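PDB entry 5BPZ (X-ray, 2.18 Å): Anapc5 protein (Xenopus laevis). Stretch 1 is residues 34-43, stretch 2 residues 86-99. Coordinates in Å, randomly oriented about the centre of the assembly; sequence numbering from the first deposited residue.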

ATOM      1  N   LYS A  34       5.314  -3.211  -0.272  1.00 34.33           N
ATOM      2  CA  LYS A  34       5.092  -2.350  -1.442  1.00 34.25           C
ATOM      3  C   LYS A  34       3.595  -2.170  -1.697  1.00 37.03           C
ATOM      4  O   LYS A  34       3.180  -1.067  -2.032  1.00 36.06           O
ATOM      5  N   ILE A  35       2.790  -3.241  -1.485  1.00 34.18           N
ATOM      6  CA  ILE A  35       1.321  -3.250  -1.613  1.00 33.67           C
ATOM      7  C   ILE A  35       0.731  -2.291  -0.573  1.00 34.76           C
ATOM      8  O   ILE A  35      -0.136  -1.472  -0.892  1.00 34.79           O
ATOM      9  N   SER A  36       1.252  -2.368   0.653  1.00 29.31           N
ATOM     10  CA  SER A  36       0.858  -1.528   1.783  1.00 27.89           C
ATOM     11  C   SER A  36       1.141  -0.042   1.507  1.00 31.68           C
ATOM     12  O   SER A  36       0.352   0.823   1.882  1.00 30.65           O
ATOM     13  N   VAL A  37       2.231   0.242   0.787  1.00 30.60           N
ATOM     14  CA  VAL A  37       2.599   1.599   0.366  1.00 30.27           C
ATOM     15  C   VAL A  37       1.599   2.094  -0.703  1.00 34.74           C
ATOM     16  O   VAL A  37       1.152   3.239  -0.639  1.00 33.76           O
ATOM     17  N   LEU A  38       1.200   1.206  -1.630  1.00 31.83           N
ATOM     18  CA  LEU A  38       0.192   1.507  -2.650  1.00 32.23           C
ATOM     19  C   LEU A  38      -1.142   1.824  -1.978  1.00 35.85           C
ATOM     20  O   LEU A  38      -1.777   2.799  -2.355  1.00 36.85           O
ATOM     21  N   VAL A  39      -1.537   1.030  -0.953  1.00 33.39           N
ATOM     22  CA  VAL A  39      -2.752   1.214  -0.135  1.00 32.40           C
ATOM     23  C   VAL A  39      -2.661   2.605   0.534  1.00 35.62           C
ATOM     24  O   VAL A  39      -3.632   3.363   0.508  1.00 35.65           O
ATOM     25  N   LEU A  40      -1.486   2.934   1.105  1.00 30.49           N
ATOM     26  CA  LEU A  40      -1.253   4.228   1.724  1.00 30.13           C
ATOM     27  C   LEU A  40      -1.403   5.374   0.710  1.00 33.79           C
ATOM     28  O   LEU A  40      -2.075   6.363   1.012  1.00 31.58           O
ATOM     29  N   LEU A  41      -0.818   5.221  -0.489  1.00 32.17           N
ATOM     30  CA  LEU A  41      -0.927   6.243  -1.529  1.00 33.81           C
ATOM     31  C   LEU A  41      -2.377   6.420  -1.954  1.00 37.32           C
ATOM     32  O   LEU A  41      -2.844   7.551  -2.064  1.00 37.67           O
ATOM     33  N   SER A  42      -3.114   5.310  -2.083  1.00 34.45           N
ATOM     34  CA  SER A  42      -4.534   5.334  -2.438  1.00 35.13           C
ATOM     35  C   SER A  42      -5.370   6.052  -1.361  1.00 39.29           C
ATOM     36  O   SER A  42      -6.149   6.952  -1.693  1.00 38.30           O
ATOM     37  N   GLU A  43      -5.177   5.667  -0.075  1.00 34.99           N
ATOM     38  CA  GLU A  43      -5.875   6.251   1.067  1.00 34.51           C
ATOM     39  C   GLU A  43      -5.553   7.723   1.260  1.00 38.80           C
ATOM     40  O   GLU A  43      -6.422   8.486   1.683  1.00 38.68           O
ATOM     41  N   ASN A  86      -5.323  10.070  10.522  1.00 60.07           N
ATOM     42  CA  ASN A  86      -6.598   9.618   9.952  1.00 61.00           C
ATOM     43  C   ASN A  86      -6.423   8.315   9.157  1.00 61.15           C
ATOM     44  O   ASN A  86      -6.980   7.280   9.545  1.00 62.76           O
ATOM     45  N   VAL A  87      -5.610   8.366   8.079  1.00 51.68           N
ATOM     46  CA  VAL A  87      -5.417   7.281   7.116  1.00 47.75           C
ATOM     47  C   VAL A  87      -4.694   6.052   7.689  1.00 47.57           C
ATOM     48  O   VAL A  87      -4.859   4.991   7.111  1.00 45.21           O
ATOM     49  N   SER A  88      -3.911   6.167   8.781  1.00 45.00           N
ATOM     50  CA  SER A  88      -3.196   5.014   9.367  1.00 43.83           C
ATOM     51  C   SER A  88      -4.104   3.800   9.605  1.00 47.67           C
ATOM     52  O   SER A  88      -3.759   2.689   9.182  1.00 45.61           O
ATOM     53  N   SER A  89      -5.291   4.031  10.215  1.00 45.79           N
ATOM     54  CA  SER A  89      -6.279   2.991  10.492  1.00 46.46           C
ATOM     55  C   SER A  89      -6.892   2.475   9.209  1.00 47.78           C
ATOM     56  O   SER A  89      -7.071   1.268   9.071  1.00 48.12           O
ATOM     57  N   SER A  90      -7.215   3.380   8.273  1.00 42.84           N
ATOM     58  CA  SER A  90      -7.823   3.045   6.988  1.00 42.33           C
ATOM     59  C   SER A  90      -6.901   2.158   6.171  1.00 42.74           C
ATOM     60  O   SER A  90      -7.374   1.248   5.491  1.00 44.16           O
ATOM     61  N   VAL A  91      -5.593   2.430   6.233  1.00 36.16           N
ATOM     62  CA  VAL A  91      -4.547   1.664   5.557  1.00 34.01           C
ATOM     63  C   VAL A  91      -4.516   0.264   6.181  1.00 36.72           C
ATOM     64  O   VAL A  91      -4.599  -0.730   5.455  1.00 35.90           O
ATOM     65  N   HIS A  92      -4.439   0.208   7.528  1.00 34.34           N
ATOM     66  CA  HIS A  92      -4.390  -1.022   8.316  1.00 36.43           C
ATOM     67  C   HIS A  92      -5.579  -1.960   8.045  1.00 41.78           C
ATOM     68  O   HIS A  92      -5.365  -3.145   7.772  1.00 41.33           O
ATOM     69  N   ILE A  93      -6.817  -1.418   8.073  1.00 40.51           N
ATOM     70  CA  ILE A  93      -8.057  -2.176   7.844  1.00 42.90           C
ATOM     71  C   ILE A  93      -8.188  -2.610   6.375  1.00 46.31           C
ATOM     72  O   ILE A  93      -8.757  -3.668   6.114  1.00 48.09           O
ATOM     73  N   ARG A  94      -7.678  -1.810   5.422  1.00 41.56           N
ATOM     74  CA  ARG A  94      -7.744  -2.174   4.000  1.00 42.17           C
ATOM     75  C   ARG A  94      -6.896  -3.429   3.730  1.00 44.93           C
ATOM     76  O   ARG A  94      -7.335  -4.308   2.988  1.00 46.81           O
ATOM     77  N   ILE A  95      -5.687  -3.496   4.322  1.00 38.32           N
ATOM     78  CA  ILE A  95      -4.790  -4.648   4.200  1.00 37.89           C
ATOM     79  C   ILE A  95      -5.437  -5.832   4.911  1.00 43.89           C
ATOM     80  O   ILE A  95      -5.536  -6.902   4.316  1.00 45.95           O
ATOM     81  N   LYS A  96      -5.969  -5.603   6.131  1.00 41.70           N
ATOM     82  CA  LYS A  96      -6.710  -6.585   6.936  1.00 45.02           C
ATOM     83  C   LYS A  96      -7.816  -7.276   6.110  1.00 52.96           C
ATOM     84  O   LYS A  96      -7.893  -8.500   6.123  1.00 52.74           O
ATOM     85  N   LEU A  97      -8.650  -6.485   5.390  1.00 52.54           N
ATOM     86  CA  LEU A  97      -9.752  -6.993   4.567  1.00 56.83           C
ATOM     87  C   LEU A  97      -9.260  -7.750   3.344  1.00 62.38           C
ATOM     88  O   LEU A  97      -9.886  -8.729   2.947  1.00 65.98           O
ATOM     89  N   MET A  98      -8.142  -7.300   2.752  1.00 56.67           N
ATOM     90  CA  MET A  98      -7.515  -7.959   1.609  1.00 56.87           C
ATOM     91  C   MET A  98      -6.971  -9.329   2.041  1.00 60.70           C
ATOM     92  O   MET A  98      -7.211 -10.322   1.357  1.00 63.50           O
ATOM     93  N   ALA A  99      -6.277  -9.374   3.200  1.00 53.87           N
ATOM     94  CA  ALA A  99      -5.687 -10.575   3.800  1.00 53.38           C
ATOM     95  C   ALA A  99      -6.760 -11.550   4.307  1.00 60.19           C
ATOM     96  O   ALA A  99      -6.598 -12.762   4.156  1.00 61.54           O
TER

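Packing of helix 34-43 against helix 86-99 in Anapc5. The strongest polar contact is the salt bridge between Glu 43 and Arg 94, whose CA-to-CB bonds both point toward the opposing helix. Arg 94 NE and NH2 both donate to the same carboxylate oxygen, Glu 43 OE2, at 2.9 Å from NE and 2.8 Å from NH2, so the carboxylate meets the guanidinium at its edge, near its plane. Arg 94 NH2 also makes a weak hydrogen bond to Ser 42 OG at 2.8 Å; its N-H...O angle is only 116°. Ser 42 (chi1 t) thereby places its hydroxyl at the same guanidinium edge. Arg 94 leaves with chi1 t and then bends, chi2 at 107° and chi3 at 93°, both between wells, and its NE and NH2 face Glu 43 OE2. Glu 43 folds compactly, chi1 and chi2 both m, and its side chain is a knob in a hole formed by Val 87, Ser 90, Val 91 and Arg 94. Within that hole Glu 43 OE1 lies 3.7 Å from Ser 90 CB, and Glu 43 CB lies 3.9 Å from Val 91 CG2, so both the CB and the carboxylate of Glu 43 touch the second helix, while OE2 takes the salt bridge.

Next to the salt bridge, Val 39 (t) points toward the second helix, and its CG1 meets Arg 94 CG at 3.8 Å and Val 91 CG1 at 3.9 Å. Its other methyl, Val 39 CG2, approaches Ile 95 CG1 at 4.1 Å. Val 91 (t) leaves its backbone sideways, yet it is the reciprocal knob, seated among Ser 36, Val 39, Leu 40 and Glu 43. Its CG2 comes within 3.7 Å of Leu 40 CA, close packing that accompanies the 5.7 Å separation of Leu 40 CA and Val 91 CA. Leu 40 (chi1 t, chi2 p) extends CD1 to 4.0 Å from Val 91 CG2 and 3.9 Å from Val 87 CG2. Val 87 (m) also sets CG1 3.6 Å from Glu 43 O.

Farther along, Ser 36 (m) brings OG within 3.5 Å of Ile 95 CD1, a van der Waals contact; this hydroxyl is hydrogen-bonded to a residue just outside the stretches. Ile 95 has chi1 m and chi2 between wells at 142°. Ile 35 (m, t) and Met 98, whose chi1 of -120° lies between wells, extend the apolar packing through Ile 35 CG2 and Met 98 CE, 3.7 Å apart. Val 37, Leu 41, Ser 88 and His 92 point away and make no contact across the pair.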

ATOM      1  CB  LYS A  34       5.790  -2.912  -2.695  1.00 38.47           C
ATOM      2  CG  LYS A  34       7.315  -2.966  -2.606  1.00 51.24           C
ATOM      3  CD  LYS A  34       7.996  -1.746  -3.206  1.00 61.69           C
ATOM      4  CE  LYS A  34       9.371  -2.061  -3.754  1.00 74.45           C
ATOM      5  NZ  LYS A  34      10.350  -2.398  -2.688  1.00 88.95           N
ATOM      6  CB  ILE A  35       0.766  -4.698  -1.463  1.00 36.90           C
ATOM      7  CG1 ILE A  35       1.141  -5.563  -2.697  1.00 38.36           C
ATOM      8  CG2 ILE A  35      -0.750  -4.699  -1.236  1.00 37.31           C
ATOM      9  CD1 ILE A  35       0.940  -7.140  -2.500  1.00 39.15           C
ATOM     10  CB  SER A  36       1.556  -2.019   3.043  1.00 28.86           C
ATOM     11  OG  SER A  36       1.238  -3.387   3.253  1.00 33.80           O
ATOM     12  CB  VAL A  37       4.078   1.700  -0.071  1.00 34.04           C
ATOM     13  CG1 VAL A  37       4.387   3.076  -0.655  1.00 33.62           C
ATOM     14  CG2 VAL A  37       5.003   1.410   1.112  1.00 34.00           C
ATOM     15  CB  LEU A  38       0.034   0.346  -3.656  1.00 33.32           C
ATOM     16  CG  LEU A  38       1.230   0.048  -4.567  1.00 38.96           C
ATOM     17  CD1 LEU A  38       1.016  -1.252  -5.317  1.00 40.78           C
ATOM     18  CD2 LEU A  38       1.502   1.207  -5.565  1.00 39.93           C
ATOM     19  CB  VAL A  39      -2.915   0.074   0.918  1.00 35.58           C
ATOM     20  CG1 VAL A  39      -3.933   0.439   1.996  1.00 34.85           C
ATOM     21  CG2 VAL A  39      -3.284  -1.253   0.251  1.00 36.28           C
ATOM     22  CB  LEU A  40       0.110   4.267   2.422  1.00 30.30           C
ATOM     23  CG  LEU A  40       0.623   5.634   2.881  1.00 34.61           C
ATOM     24  CD1 LEU A  40      -0.261   6.228   3.969  1.00 34.72           C
ATOM     25  CD2 LEU A  40       2.042   5.534   3.346  1.00 34.81           C
ATOM     26  CB  LEU A  41      -0.026   5.931  -2.733  1.00 35.30           C
ATOM     27  CG  LEU A  41       1.479   6.093  -2.496  1.00 40.57           C
ATOM     28  CD1 LEU A  41       2.280   5.391  -3.608  1.00 41.66           C
ATOM     29  CD2 LEU A  41       1.869   7.569  -2.387  1.00 42.56           C
ATOM     30  CB  SER A  42      -5.045   3.920  -2.663  1.00 38.57           C
ATOM     31  OG  SER A  42      -6.417   3.925  -3.012  1.00 46.72           O
ATOM     32  CB  GLU A  43      -5.623   5.448   2.354  1.00 35.60           C
ATOM     33  CG  GLU A  43      -6.295   4.074   2.357  1.00 45.20           C
ATOM     34  CD  GLU A  43      -7.764   4.059   1.975  1.00 62.51           C
ATOM     35  OE1 GLU A  43      -8.549   4.813   2.596  1.00 51.06           O
ATOM     36  OE2 GLU A  43      -8.122   3.323   1.026  1.00 55.10           O
ATOM     37  CB  ASN A  86      -7.213  10.685   9.018  1.00 62.70           C
ATOM     38  CG  ASN A  86      -7.268  12.109   9.532  1.00 91.96           C
ATOM     39  OD1 ASN A  86      -7.906  12.412  10.545  1.00 96.07           O
ATOM     40  ND2 ASN A  86      -6.696  13.031   8.769  1.00 77.05           N
ATOM     41  CB  VAL A  87      -4.782   7.718   5.752  1.00 49.41           C
ATOM     42  CG1 VAL A  87      -5.473   8.941   5.164  1.00 50.96           C
ATOM     43  CG2 VAL A  87      -3.284   7.927   5.840  1.00 47.21           C
ATOM     44  CB  SER A  88      -2.478   5.407  10.652  1.00 49.19           C
ATOM     45  OG  SER A  88      -3.401   5.870  11.624  1.00 66.16           O
ATOM     46  CB  SER A  89      -7.369   3.508  11.430  1.00 55.11           C
ATOM     47  OG  SER A  89      -6.858   3.758  12.730  1.00 67.26           O
ATOM     48  CB  SER A  90      -8.165   4.309   6.209  1.00 47.29           C
ATOM     49  OG  SER A  90      -9.025   5.149   6.960  1.00 61.14           O
ATOM     50  CB  VAL A  91      -3.167   2.377   5.646  1.00 35.72           C
ATOM     51  CG1 VAL A  91      -2.027   1.455   5.225  1.00 33.66           C
ATOM     52  CG2 VAL A  91      -3.156   3.648   4.814  1.00 35.43           C
ATOM     53  CB  HIS A  92      -4.236  -0.700   9.814  1.00 39.31           C
ATOM     54  CG  HIS A  92      -4.170  -1.911  10.687  1.00 44.94           C
ATOM     55  ND1 HIS A  92      -3.040  -2.704  10.738  1.00 46.29           N
ATOM     56  CD2 HIS A  92      -5.120  -2.449  11.489  1.00 50.63           C
ATOM     57  CE1 HIS A  92      -3.329  -3.682  11.580  1.00 47.75           C
ATOM     58  NE2 HIS A  92      -4.570  -3.579  12.048  1.00 50.77           N
ATOM     59  CB  ILE A  93      -9.337  -1.429   8.376  1.00 48.97           C
ATOM     60  CG1 ILE A  93      -9.203  -0.968   9.859  1.00 49.82           C
ATOM     61  CG2 ILE A  93     -10.632  -2.234   8.165  1.00 53.91           C
ATOM     62  CD1 ILE A  93      -9.162  -2.063  10.967  1.00 63.68           C
ATOM     63  CB  ARG A  94      -7.318  -1.007   3.095  1.00 41.67           C
ATOM     64  CG  ARG A  94      -7.298  -1.353   1.609  1.00 56.42           C
ATOM     65  CD  ARG A  94      -8.447  -0.726   0.850  1.00 65.89           C
ATOM     66  NE  ARG A  94      -8.050   0.560   0.289  1.00 70.63           N
ATOM     67  CZ  ARG A  94      -8.033   0.842  -1.010  1.00 84.89           C
ATOM     68  NH1 ARG A  94      -8.434  -0.059  -1.898  1.00 78.13           N
ATOM     69  NH2 ARG A  94      -7.639   2.034  -1.427  1.00 62.68           N
ATOM     70  CB  ILE A  95      -3.348  -4.322   4.690  1.00 37.58           C
ATOM     71  CG1 ILE A  95      -2.684  -3.316   3.729  1.00 35.19           C
ATOM     72  CG2 ILE A  95      -2.485  -5.601   4.829  1.00 37.39           C
ATOM     73  CD1 ILE A  95      -1.821  -2.295   4.453  1.00 40.91           C
ATOM     74  CB  LYS A  96      -7.337  -5.893   8.167  1.00 49.21           C
ATOM     75  CG  LYS A  96      -8.117  -6.828   9.106  1.00 52.96           C
ATOM     76  CD  LYS A  96      -9.067  -6.035   9.983  1.00 62.26           C
ATOM     77  CE  LYS A  96      -8.895  -6.321  11.454  1.00 74.88           C
ATOM     78  NZ  LYS A  96      -9.381  -7.675  11.822  1.00 82.41           N
ATOM     79  CB  LEU A  97     -10.723  -5.868   4.164  1.00 58.31           C
ATOM     80  CG  LEU A  97     -11.513  -5.228   5.311  1.00 64.45           C
ATOM     81  CD1 LEU A  97     -12.011  -3.853   4.926  1.00 64.57           C
ATOM     82  CD2 LEU A  97     -12.650  -6.122   5.790  1.00 70.31           C
ATOM     83  CB  MET A  98      -6.385  -7.088   1.063  1.00 56.07           C
ATOM     84  CG  MET A  98      -6.584  -6.694  -0.360  1.00 61.55           C
ATOM     85  SD  MET A  98      -5.490  -5.348  -0.817  1.00 62.72           S
ATOM     86  CE  MET A  98      -4.119  -6.230  -1.315  1.00 58.87           C
ATOM     87  CB  ALA A  99      -4.747 -10.182   4.933  1.00 50.80           C
TER